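Long-range contacts in VlsE1 (Borreliella burgdorferi, PDB 1L8W), which is a variable surface lipoprotein antigen of the Lyme disease spirochaete and probably takes part in evading the host immune response through antigenic switching: residues Ala148-Lys153 with Ala250-Lys255; Glu185-Ala190 with Ala208-Gly213; Ala190-Gly195 with Gly257-Gly262; Glu243-Ile248 with Gln263-Lys268. All blocks are in the same frame, centred on the assembly; numbering follows the deposited sequence.

Contact 1 of 4, residues Ala148-Lys153 with Ala250-Lys255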
loop_
_atom_site.group_PDB
_atom_site.type_symbol
_atom_site.label_atom_id
_atom_site.label_comp_id
_atom_site.label_asym_id
_atom_site.label_seq_id
_atom_site.Cartn_x
_atom_site.Cartn_y
_atom_site.Cartn_z
ATOM N N ALA A 148 15.731 13.458 5.729
ATOM C CA ALA A 148 15.194 12.168 6.164
ATOM C C ALA A 148 14.249 12.365 7.343
ATOM O O ALA A 148 14.415 13.297 8.127
ATOM C CB ALA A 148 16.331 11.218 6.557
ATOM N N LYS A 149 13.265 11.481 7.467
ATOM C CA LYS A 149 12.294 11.572 8.550
ATOM C C LYS A 149 11.593 10.243 8.821
ATOM O O LYS A 149 11.672 9.296 8.032
ATOM C CB LYS A 149 11.219 12.619 8.212
ATOM C CG LYS A 149 11.709 14.056 8.104
ATOM C CD LYS A 149 10.575 14.975 7.688
ATOM C CE LYS A 149 11.018 16.434 7.631
ATOM N NZ LYS A 149 9.909 17.330 7.192
ATOM N N VAL A 150 10.912 10.186 9.957
ATOM C CA VAL A 150 10.140 9.014 10.325
ATOM C C VAL A 150 8.814 9.230 9.616
ATOM O O VAL A 150 8.317 10.354 9.578
ATOM C CB VAL A 150 9.851 8.951 11.846
ATOM C CG1 VAL A 150 8.964 7.752 12.146
ATOM C CG2 VAL A 150 11.152 8.861 12.635
ATOM N N ALA A 151 8.250 8.177 9.040
ATOM C CA ALA A 151 6.970 8.310 8.360
ATOM C C ALA A 151 5.917 8.627 9.408
ATOM O O ALA A 151 6.049 8.228 10.560
ATOM C CB ALA A 151 6.615 7.017 7.636
ATOM N N ASP A 152 4.879 9.348 9.005
ATOM C CA ASP A 152 3.796 9.703 9.915
ATOM C C ASP A 152 3.070 8.414 10.276
ATOM O O ASP A 152 2.490 7.758 9.411
ATOM C CB ASP A 152 2.841 10.690 9.234
ATOM C CG ASP A 152 1.755 11.201 10.169
ATOM O OD1 ASP A 152 0.774 10.470 10.429
ATOM O OD2 ASP A 152 1.895 12.339 10.650
ATOM N N LYS A 153 3.106 8.048 11.552
ATOM C CA LYS A 153 2.476 6.812 11.995
ATOM C C LYS A 153 0.961 6.768 11.845
ATOM O O LYS A 153 0.399 5.706 11.577
ATOM C CB LYS A 153 2.880 6.504 13.441
ATOM C CG LYS A 153 3.032 7.721 14.323
ATOM C CD LYS A 153 3.260 7.332 15.775
ATOM C CE LYS A 153 2.070 6.552 16.316
ATOM N NZ LYS A 153 2.226 6.174 17.753
ATOM N N ALA A 250 7.994 -1.271 9.921
ATOM C CA ALA A 250 9.133 -0.973 9.056
ATOM C C ALA A 250 8.898 0.306 8.271
ATOM O O ALA A 250 9.816 1.114 8.120
ATOM C CB ALA A 250 9.404 -2.153 8.093
ATOM N N ALA A 251 7.676 0.491 7.777
ATOM C CA ALA A 251 7.320 1.685 6.999
ATOM C C ALA A 251 7.414 2.986 7.816
ATOM O O ALA A 251 7.936 3.985 7.332
ATOM C CB ALA A 251 5.911 1.530 6.412
ATOM N N ILE A 252 6.908 2.983 9.047
ATOM C CA ILE A 252 7.002 4.183 9.871
ATOM C C ILE A 252 8.473 4.468 10.145
ATOM O O ILE A 252 8.934 5.604 9.987
ATOM C CB ILE A 252 6.239 4.025 11.208
ATOM C CG1 ILE A 252 4.736 3.934 10.930
ATOM C CG2 ILE A 252 6.563 5.205 12.141
ATOM C CD1 ILE A 252 3.882 3.619 12.141
ATOM N N GLY A 253 9.219 3.444 10.557
ATOM C CA GLY A 253 10.638 3.641 10.814
ATOM C C GLY A 253 11.046 4.186 12.177
ATOM O O GLY A 253 10.206 4.473 13.043
ATOM N N ASP A 254 12.358 4.351 12.339
ATOM C CA ASP A 254 12.985 4.819 13.574
ATOM C C ASP A 254 14.052 5.881 13.272
ATOM O O ASP A 254 14.604 5.914 12.179
ATOM C CB ASP A 254 13.607 3.602 14.279
ATOM C CG ASP A 254 14.421 3.967 15.504
ATOM O OD1 ASP A 254 15.531 4.521 15.342
ATOM O OD2 ASP A 254 13.950 3.690 16.629
ATOM N N LYS A 255 14.341 6.743 14.244
ATOM C CA LYS A 255 15.331 7.804 14.048
ATOM C C LYS A 255 16.781 7.337 13.930
ATOM O O LYS A 255 17.579 7.987 13.251
ATOM C CB LYS A 255 15.228 8.854 15.162
ATOM C CG LYS A 255 13.887 9.590 15.206
ATOM C CD LYS A 255 13.985 10.923 15.935
ATOM C CE LYS A 255 14.846 11.920 15.151
ATOM N NZ LYS A 255 14.973 13.259 15.821
#

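Contact 2 of 4, residues Glu185-Ala190 with Ala208-Gly213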
loop_
_atom_site.group_PDB
_atom_site.type_symbol
_atom_site.label_atom_id
_atom_site.label_comp_id
_atom_site.label_asym_id
_atom_site.label_seq_id
_atom_site.Cartn_x
_atom_site.Cartn_y
_atom_site.Cartn_z
ATOM N N GLU A 185 15.656 -14.189 1.453
ATOM C CA GLU A 185 16.109 -12.911 1.986
ATOM C C GLU A 185 17.006 -12.151 1.011
ATOM O O GLU A 185 17.766 -11.270 1.413
ATOM C CB GLU A 185 16.860 -13.144 3.303
ATOM C CG GLU A 185 18.191 -13.874 3.132
ATOM C CD GLU A 185 18.795 -14.334 4.446
ATOM O OE1 GLU A 185 19.124 -13.480 5.297
ATOM O OE2 GLU A 185 18.943 -15.562 4.623
ATOM N N ASN A 186 16.909 -12.487 -0.271
ATOM C CA ASN A 186 17.724 -11.837 -1.295
ATOM C C ASN A 186 17.622 -10.311 -1.303
ATOM O O ASN A 186 18.588 -9.624 -1.627
ATOM C CB ASN A 186 17.346 -12.363 -2.689
ATOM C CG ASN A 186 17.554 -13.858 -2.828
ATOM O OD1 ASN A 186 18.662 -14.362 -2.645
ATOM N ND2 ASN A 186 16.485 -14.577 -3.160
ATOM N N ASN A 187 16.461 -9.773 -0.947
ATOM C CA ASN A 187 16.288 -8.324 -0.979
ATOM C C ASN A 187 16.244 -7.599 0.363
ATOM O O ASN A 187 15.889 -6.424 0.427
ATOM C CB ASN A 187 15.049 -7.983 -1.811
ATOM C CG ASN A 187 15.172 -8.458 -3.256
ATOM O OD1 ASN A 187 16.063 -8.026 -3.986
ATOM N ND2 ASN A 187 14.282 -9.356 -3.669
ATOM N N LYS A 188 16.630 -8.291 1.428
ATOM C CA LYS A 188 16.637 -7.695 2.757
ATOM C C LYS A 188 17.397 -6.372 2.770
ATOM O O LYS A 188 17.160 -5.522 3.628
ATOM C CB LYS A 188 17.249 -8.673 3.770
ATOM C CG LYS A 188 18.634 -9.211 3.413
ATOM C CD LYS A 188 19.091 -10.226 4.468
ATOM C CE LYS A 188 20.334 -11.017 4.033
ATOM N NZ LYS A 188 21.596 -10.213 4.062
ATOM N N GLY A 189 18.303 -6.204 1.811
ATOM C CA GLY A 189 19.073 -4.979 1.715
ATOM C C GLY A 189 18.226 -3.751 1.408
ATOM O O GLY A 189 18.710 -2.623 1.479
ATOM N N ALA A 190 16.961 -3.957 1.068
ATOM C CA ALA A 190 16.072 -2.836 0.769
ATOM C C ALA A 190 15.851 -1.981 2.022
ATOM O O ALA A 190 15.463 -0.822 1.930
ATOM C CB ALA A 190 14.740 -3.353 0.239
ATOM N N ALA A 208 18.544 0.022 -3.668
ATOM C CA ALA A 208 17.376 0.471 -4.421
ATOM C C ALA A 208 16.976 -0.613 -5.404
ATOM O O ALA A 208 15.802 -0.746 -5.745
ATOM C CB ALA A 208 17.682 1.766 -5.173
ATOM N N SER A 209 17.962 -1.379 -5.867
ATOM C CA SER A 209 17.704 -2.467 -6.801
ATOM C C SER A 209 17.014 -3.595 -6.031
ATOM O O SER A 209 16.130 -4.279 -6.558
ATOM C CB SER A 209 19.020 -2.954 -7.415
ATOM O OG SER A 209 18.809 -3.841 -8.501
ATOM N N LYS A 210 17.413 -3.767 -4.777
ATOM C CA LYS A 210 16.841 -4.785 -3.901
ATOM C C LYS A 210 15.367 -4.482 -3.661
ATOM O O LYS A 210 14.522 -5.383 -3.696
ATOM C CB LYS A 210 17.588 -4.808 -2.563
ATOM C CG LYS A 210 19.076 -5.188 -2.672
ATOM C CD LYS A 210 19.249 -6.510 -3.412
ATOM C CE LYS A 210 20.705 -6.968 -3.446
ATOM N NZ LYS A 210 21.169 -7.470 -2.119
ATOM N N ALA A 211 15.066 -3.203 -3.433
ATOM C CA ALA A 211 13.692 -2.762 -3.190
ATOM C C ALA A 211 12.838 -2.994 -4.422
ATOM O O ALA A 211 11.693 -3.432 -4.313
ATOM C CB ALA A 211 13.668 -1.279 -2.807
ATOM N N ALA A 212 13.382 -2.691 -5.597
ATOM C CA ALA A 212 12.626 -2.918 -6.816
ATOM C C ALA A 212 12.462 -4.430 -7.072
ATOM O O ALA A 212 11.408 -4.878 -7.516
ATOM C CB ALA A 212 13.319 -2.252 -7.990
ATOM N N GLY A 213 13.502 -5.211 -6.780
ATOM C CA GLY A 213 13.440 -6.652 -6.987
ATOM C C GLY A 213 12.375 -7.296 -6.127
ATOM O O GLY A 213 11.613 -8.141 -6.592
#

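Contact 3 of 4, residues Ala190-Gly195 with Gly257-Gly262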
loop_
_atom_site.group_PDB
_atom_site.type_symbol
_atom_site.label_atom_id
_atom_site.label_comp_id
_atom_site.label_asym_id
_atom_site.label_seq_id
_atom_site.Cartn_x
_atom_site.Cartn_y
_atom_site.Cartn_z
ATOM N N ALA A 190 16.961 -3.957 1.068
ATOM C CA ALA A 190 16.072 -2.836 0.769
ATOM C C ALA A 190 15.851 -1.981 2.022
ATOM O O ALA A 190 15.463 -0.822 1.930
ATOM C CB ALA A 190 14.740 -3.353 0.239
ATOM N N GLY A 191 16.134 -2.560 3.188
ATOM C CA GLY A 191 15.968 -1.851 4.447
ATOM C C GLY A 191 16.828 -0.611 4.602
ATOM O O GLY A 191 16.473 0.299 5.352
ATOM N N LYS A 192 17.953 -0.560 3.894
ATOM C CA LYS A 192 18.861 0.581 3.986
ATOM C C LYS A 192 18.200 1.889 3.575
ATOM O O LYS A 192 18.656 2.971 3.949
ATOM C CB LYS A 192 20.099 0.346 3.115
ATOM C CG LYS A 192 20.846 -0.934 3.447
ATOM C CD LYS A 192 22.060 -1.135 2.554
ATOM C CE LYS A 192 22.878 -2.325 3.047
ATOM N NZ LYS A 192 24.118 -2.489 2.251
ATOM N N LEU A 193 17.133 1.781 2.796
ATOM C CA LEU A 193 16.402 2.945 2.312
ATOM C C LEU A 193 15.504 3.514 3.395
ATOM O O LEU A 193 15.047 4.652 3.295
ATOM C CB LEU A 193 15.558 2.558 1.092
ATOM C CG LEU A 193 16.356 1.913 -0.045
ATOM C CD1 LEU A 193 15.445 1.646 -1.209
ATOM C CD2 LEU A 193 17.501 2.816 -0.468
ATOM N N PHE A 194 15.266 2.714 4.432
ATOM C CA PHE A 194 14.414 3.106 5.545
ATOM C C PHE A 194 15.169 3.773 6.692
ATOM O O PHE A 194 14.584 4.092 7.728
ATOM C CB PHE A 194 13.641 1.881 6.053
ATOM C CG PHE A 194 12.644 1.343 5.054
ATOM C CD1 PHE A 194 13.072 0.673 3.915
ATOM C CD2 PHE A 194 11.284 1.580 5.212
ATOM C CE1 PHE A 194 12.163 0.253 2.949
ATOM C CE2 PHE A 194 10.363 1.164 4.250
ATOM C CZ PHE A 194 10.801 0.501 3.117
ATOM N N GLY A 195 16.463 4.005 6.498
ATOM C CA GLY A 195 17.254 4.622 7.545
ATOM C C GLY A 195 17.532 6.091 7.300
ATOM O O GLY A 195 16.816 6.748 6.551
ATOM N N GLY A 257 17.802 4.940 12.313
ATOM C CA GLY A 257 18.031 4.392 10.994
ATOM C C GLY A 257 18.567 2.980 11.104
ATOM O O GLY A 257 18.493 2.362 12.170
ATOM N N GLY A 258 19.118 2.468 10.010
ATOM C CA GLY A 258 19.644 1.119 10.029
ATOM C C GLY A 258 19.966 0.613 8.638
ATOM O O GLY A 258 19.770 1.321 7.649
ATOM N N ALA A 259 20.456 -0.620 8.571
ATOM C CA ALA A 259 20.827 -1.232 7.305
ATOM C C ALA A 259 19.768 -2.198 6.815
ATOM O O ALA A 259 18.603 -1.831 6.656
ATOM C CB ALA A 259 22.156 -1.955 7.453
ATOM N N GLU A 260 20.179 -3.439 6.583
ATOM C CA GLU A 260 19.276 -4.468 6.091
ATOM C C GLU A 260 18.151 -4.775 7.064
ATOM O O GLU A 260 18.215 -4.417 8.234
ATOM C CB GLU A 260 20.041 -5.770 5.837
ATOM C CG GLU A 260 21.316 -5.624 5.028
ATOM C CD GLU A 260 21.862 -6.972 4.584
ATOM O OE1 GLU A 260 21.969 -7.884 5.436
ATOM O OE2 GLU A 260 22.181 -7.117 3.383
ATOM N N PHE A 261 17.110 -5.432 6.564
ATOM C CA PHE A 261 16.014 -5.848 7.419
ATOM C C PHE A 261 16.612 -7.073 8.115
ATOM O O PHE A 261 17.021 -8.034 7.456
ATOM C CB PHE A 261 14.790 -6.236 6.587
ATOM C CG PHE A 261 14.005 -5.052 6.058
ATOM C CD1 PHE A 261 13.411 -4.146 6.932
ATOM C CD2 PHE A 261 13.835 -4.867 4.689
ATOM C CE1 PHE A 261 12.655 -3.071 6.452
ATOM C CE2 PHE A 261 13.083 -3.800 4.196
ATOM C CZ PHE A 261 12.492 -2.899 5.078
ATOM N N GLY A 262 16.678 -7.033 9.440
ATOM C CA GLY A 262 17.280 -8.133 10.174
ATOM C C GLY A 262 16.376 -9.236 10.692
ATOM O O GLY A 262 16.826 -10.368 10.863
HETATM O O HOH W 1 20.989 3.404 5.922
#

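Contact 4 of 4, residues Glu243-Ile248 with Gln263-Lys268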
loop_
_atom_site.group_PDB
_atom_site.type_symbol
_atom_site.label_atom_id
_atom_site.label_comp_id
_atom_site.label_asym_id
_atom_site.label_seq_id
_atom_site.Cartn_x
_atom_site.Cartn_y
_atom_site.Cartn_z
ATOM N N GLU A 243 15.157 -4.269 13.443
ATOM C CA GLU A 243 14.223 -4.765 14.447
ATOM C C GLU A 243 12.768 -4.938 14.037
ATOM O O GLU A 243 12.038 -5.694 14.676
ATOM C CB GLU A 243 14.281 -3.850 15.667
ATOM C CG GLU A 243 15.661 -3.731 16.304
ATOM C CD GLU A 243 15.730 -2.606 17.324
ATOM O OE1 GLU A 243 14.759 -2.444 18.090
ATOM O OE2 GLU A 243 16.750 -1.887 17.370
ATOM N N ALA A 244 12.338 -4.235 12.993
ATOM C CA ALA A 244 10.950 -4.325 12.534
ATOM C C ALA A 244 10.513 -5.769 12.275
ATOM O O ALA A 244 11.263 -6.555 11.694
ATOM C CB ALA A 244 10.767 -3.489 11.265
ATOM N N LYS A 245 9.298 -6.108 12.701
ATOM C CA LYS A 245 8.764 -7.456 12.507
ATOM C C LYS A 245 7.531 -7.507 11.599
ATOM O O LYS A 245 7.017 -8.592 11.292
ATOM C CB LYS A 245 8.441 -8.102 13.862
ATOM C CG LYS A 245 9.680 -8.492 14.690
ATOM C CD LYS A 245 9.293 -9.115 16.025
ATOM C CE LYS A 245 10.517 -9.573 16.815
ATOM N NZ LYS A 245 11.263 -10.667 16.132
ATOM N N ASN A 246 7.048 -6.339 11.177
ATOM C CA ASN A 246 5.898 -6.270 10.284
ATOM C C ASN A 246 6.070 -5.068 9.355
ATOM O O ASN A 246 6.759 -4.110 9.698
ATOM C CB ASN A 246 4.596 -6.174 11.095
ATOM C CG ASN A 246 4.512 -4.904 11.930
ATOM O OD1 ASN A 246 4.333 -3.808 11.398
ATOM N ND2 ASN A 246 4.639 -5.048 13.245
ATOM N N PRO A 247 5.457 -5.099 8.160
ATOM C CA PRO A 247 5.617 -3.960 7.248
ATOM C C PRO A 247 5.179 -2.574 7.770
ATOM O O PRO A 247 5.729 -1.548 7.343
ATOM C CB PRO A 247 4.866 -4.410 5.986
ATOM C CG PRO A 247 3.901 -5.427 6.471
ATOM C CD PRO A 247 4.644 -6.166 7.549
ATOM N N ILE A 248 4.212 -2.538 8.689
ATOM C CA ILE A 248 3.755 -1.270 9.263
ATOM C C ILE A 248 4.858 -0.657 10.136
ATOM O O ILE A 248 5.164 0.531 10.026
ATOM C CB ILE A 248 2.457 -1.463 10.103
ATOM C CG1 ILE A 248 1.287 -1.806 9.173
ATOM C CG2 ILE A 248 2.140 -0.203 10.913
ATOM C CD1 ILE A 248 -0.021 -2.033 9.892
ATOM N N GLN A 263 15.112 -8.925 10.949
ATOM C CA GLN A 263 14.194 -9.931 11.458
ATOM C C GLN A 263 13.732 -10.899 10.367
ATOM O O GLN A 263 13.703 -10.547 9.184
ATOM C CB GLN A 263 12.996 -9.248 12.112
ATOM C CG GLN A 263 13.383 -8.311 13.252
ATOM C CD GLN A 263 14.214 -9.006 14.319
ATOM O OE1 GLN A 263 13.767 -9.970 14.937
ATOM N NE2 GLN A 263 15.430 -8.521 14.533
ATOM N N ASP A 264 13.390 -12.121 10.767
ATOM C CA ASP A 264 12.930 -13.128 9.819
ATOM C C ASP A 264 11.531 -12.812 9.311
ATOM O O ASP A 264 11.176 -13.190 8.199
ATOM C CB ASP A 264 12.940 -14.520 10.462
ATOM C CG ASP A 264 14.345 -15.064 10.667
ATOM O OD1 ASP A 264 15.091 -15.199 9.674
ATOM O OD2 ASP A 264 14.705 -15.362 11.826
ATOM N N GLU A 265 10.738 -12.121 10.127
ATOM C CA GLU A 265 9.380 -11.758 9.737
ATOM C C GLU A 265 9.402 -10.844 8.519
ATOM O O GLU A 265 8.476 -10.855 7.713
ATOM C CB GLU A 265 8.646 -11.076 10.895
ATOM C CG GLU A 265 8.308 -12.016 12.049
ATOM C CD GLU A 265 9.402 -12.093 13.086
ATOM O OE1 GLU A 265 10.587 -11.939 12.717
ATOM O OE2 GLU A 265 9.073 -12.318 14.275
HETATM N N MSE A 266 10.452 -10.034 8.403
HETATM C CA MSE A 266 10.612 -9.153 7.255
HETATM C C MSE A 266 11.496 -9.950 6.283
HETATM O O MSE A 266 11.301 -11.155 6.125
HETATM C CB MSE A 266 11.282 -7.831 7.667
HETATM C CG MSE A 266 10.356 -6.828 8.388
HETATM SE SE MSE A 266 8.829 -6.132 7.337
HETATM C CE MSE A 266 7.575 -7.528 7.755
ATOM N N LYS A 267 12.464 -9.306 5.644
ATOM C CA LYS A 267 13.355 -10.006 4.706
ATOM C C LYS A 267 12.635 -10.629 3.508
ATOM O O LYS A 267 13.155 -10.625 2.396
ATOM C CB LYS A 267 14.156 -11.096 5.434
ATOM C CG LYS A 267 15.257 -10.569 6.340
ATOM C CD LYS A 267 16.122 -11.702 6.884
ATOM C CE LYS A 267 17.348 -11.145 7.603
ATOM N NZ LYS A 267 18.224 -12.208 8.176
ATOM N N LYS A 268 11.445 -11.175 3.739
ATOM C CA LYS A 268 10.658 -11.773 2.668
ATOM C C LYS A 268 10.156 -10.688 1.713
ATOM O O LYS A 268 9.860 -9.566 2.126
ATOM C CB LYS A 268 9.486 -12.550 3.256
ATOM C CG LYS A 268 9.890 -13.876 3.860
ATOM C CD LYS A 268 8.722 -14.555 4.541
ATOM C CE LYS A 268 8.533 -14.033 5.951
ATOM N NZ LYS A 268 8.351 -12.561 5.989
HETATM O O HOH W 2 13.388 -6.376 10.202
#

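Contact 1 of 4, residues Ala148-Lys153 with Ala250-Lys255
The C-terminal end of helix 247-252 meets the loop before helix 153-170 where Ile252 O accepts the backbone N-H of Ala151, with Ala151 N 2.8 Å from Ile252 O and an N-H...O angle of 148°. The same oxygen is pressed by a methyl group, since Val150 CG1 approaches Ile252 O to 3.0 Å. CG1 of Val150 is anti to the backbone N (chi1 176°), and it also touches a branch of the isoleucine, Val150 CG1 lying 3.5 Å from Ile252 CG2 where the two side chains cross obliquely. The other methyl, Val150 CG2, rests 3.8 Å from Lys255 CG, the side chains crossing at about a right angle. At the far tip of the isoleucine, Ile252 CD1 is only 3.3 Å from Lys153 CB, tighter than ordinary van der Waals contact. Ala151 CB in turn lies 3.3 Å from Ala251 O, an oxygen that accepts a hydrogen bond from Arg279 NH1. The helix breaks at Gly253, where phi is 84°; at its backbone angles a CB would jam against the carbonyl oxygen of Ile252, which calls for glycine. From there the chain runs on alongside Val150. Asp152, by contrast, is the N-cap of the helix that starts at Lys153, its OD1 accepting from Ser155 N. The contact therefore joins the end of helix 247-252 to the start of helix 153-170, whose Val156 touches Ala151, Ala251 and Ile252, while Leu278 of helix 269-281 packs on Ala251.

Contact 2 of 4, residues Glu185-Ala190 with Ala208-Gly213
The carboxamide of Asn187 lies against the turn of helix made by Lys210 and Gly213, and one of its faces carries both. Lys210 O stands over Asn187 CG at 3.2 Å, while the carbonyl carbon of Gly213 is over the amide nitrogen, Asn187 ND2 to Gly213 C being 3.7 Å. Beyond the amide oxygen comes an aliphatic group, with Lys210 CD 3.6 Å from Asn187 OD1. Both oxygens in this meeting are acceptors: Asn187 OD1 and Lys210 O are 3.1 Å apart without a hydrogen bond, and ND2 donates to Asp269 OD1, outside the pair. Residues 188-190 begin a 3-10 segment that runs on to Leu193, and within it Ala190 N donates to Asn187 O. A pair of alanines brings this segment close to helix 205-216, with Ala190 CA and Ala211 CA 4.6 Å apart. Ala190 CB sits 3.6 Å from Ala211 CA, and Lys210 CB reaches the turn at Ala190 N, 3.8 Å away. Gly189, with no side chain, lies beside Lys210 CB. Farther out, the lysine chain bends at chi2 (-54°), which sets CD against the asparagine, and Lys210 NZ makes a weak hydrogen bond of 3.4 Å to Asn186 O. Ile272 of helix 269-281 touches both Asn187 and Ala190, and Ile301 of helix 294-333 also touches Ala211.

Contact 3 of 4, residues Ala190-Gly195 with Gly257-Gly262
Phe261 lays its ring over the backbone of Gly191, giving a CH-pi contact in which Gly191 CA is 3.6 Å from the ring centroid and 17° off the normal. The neighbouring amide follows the same face, with Gly191 N 3.4 Å from Phe261 CE2. A second aromatic ring completes the cluster. Phe194 and Phe261 meet obliquely, their planes at 54° and their centroids 5.3 Å apart. CZ of Phe261 is placed over one face of Phe194, off toward the rim, while Ala190 O and Gly191 O lie in plane at the edge of the Phe194 ring. Glycines let the two loops come together as main chains: Ala259 O is 3.0 Å from Gly191 C, and farther along Gly195 CA and Gly257 CA are 3.5 Å apart. Lys192 CG lies against the Ala259 backbone, 3.8 Å from Ala259 C. Its extended chain runs beside that of Glu260, pointing the same way, yet the two charged ends do not meet, and Glu260 OE1 has its salt bridge with Lys188. A water lies within hydrogen-bonding distance of Lys192 O (3.1 Å) and of Gly258 O, but it has more acceptors in reach than protons and cannot serve all at once. The cluster packs on helix 269-281, where Phe194 touches Ala275 and Ile276. Since no direct hydrogen bond joins the two segments, cohesion across them rests on aromatic and glycine packing, perhaps aided by the water, while a probable backbone hydrogen bond from Phe261 N to Lys188 O adds a polar tie.

Contact 4 of 4, residues Glu243-Ile248 with Gln263-Lys268
Met266, modelled as selenomethionine, thrusts its tip against Pro247 at the N-terminus of helix 247-252, whereas Lys245 spreads over the more open side of the same contact. The helix start is a classic N-cap followed by proline: Asn246 is the capping residue, its OD1 accepting from Ala249 N, and Pro247 is the first residue of the helix. The packing here is tight. Met266 CE comes within 3.2 Å of Pro247 CD, the two side chains crossing at about a right angle, and lies 3.3 Å from Asn246 CA. A bend at chi2 (-63°) carries SE back toward this helix start, where selenium rests beside the Asn246-Pro247 peptide. Pro247 also touches Ala230 of helix 220-230 and Gln271 and Ala274 of helix 269-281. On the outer side, Lys245 is solvent-exposed and holds two oxygens from the other loop. Lys245 NZ donates to Gln263 OE1 at 2.9 Å, the donor tilted 28° out of the amide's carbonyl plane. It also forms a salt bridge whose hydrogen bond is weak, with Lys245 NZ 3.3 Å from Glu265 OE2. The other end of the Gln263 amide, NE2, is committed to Glu242 O. Nearer the backbone, aliphatic carbons touch main-chain oxygens, as in Glu265 CB, 3.0 Å from Lys245 O. Between the loops sits a water that donates to Ala244 O at 2.6 Å and accepts from Gln263 N at 3.2 Å.

Read from the N terminus, the chain opens contact 1 at 148-153, just ahead of helix 153-170, and then opens contacts 2 and 3 back to back at Ala190, which they share. Contact 2 closes first, on helix 205-216, so it is nested inside the loop of contact 1 and crosses contact 3. Contact 4 opens at 243-248, before contact 1 closes at 250-255; contact 3 closes at 257-262 and contact 4 at 263-268. Contacts 1, 3 and 4 therefore cross one another, while contacts 2 and 4 follow in series. Together they interlace the loops around helices 153-170, 205-216, 247-252 and 269-281.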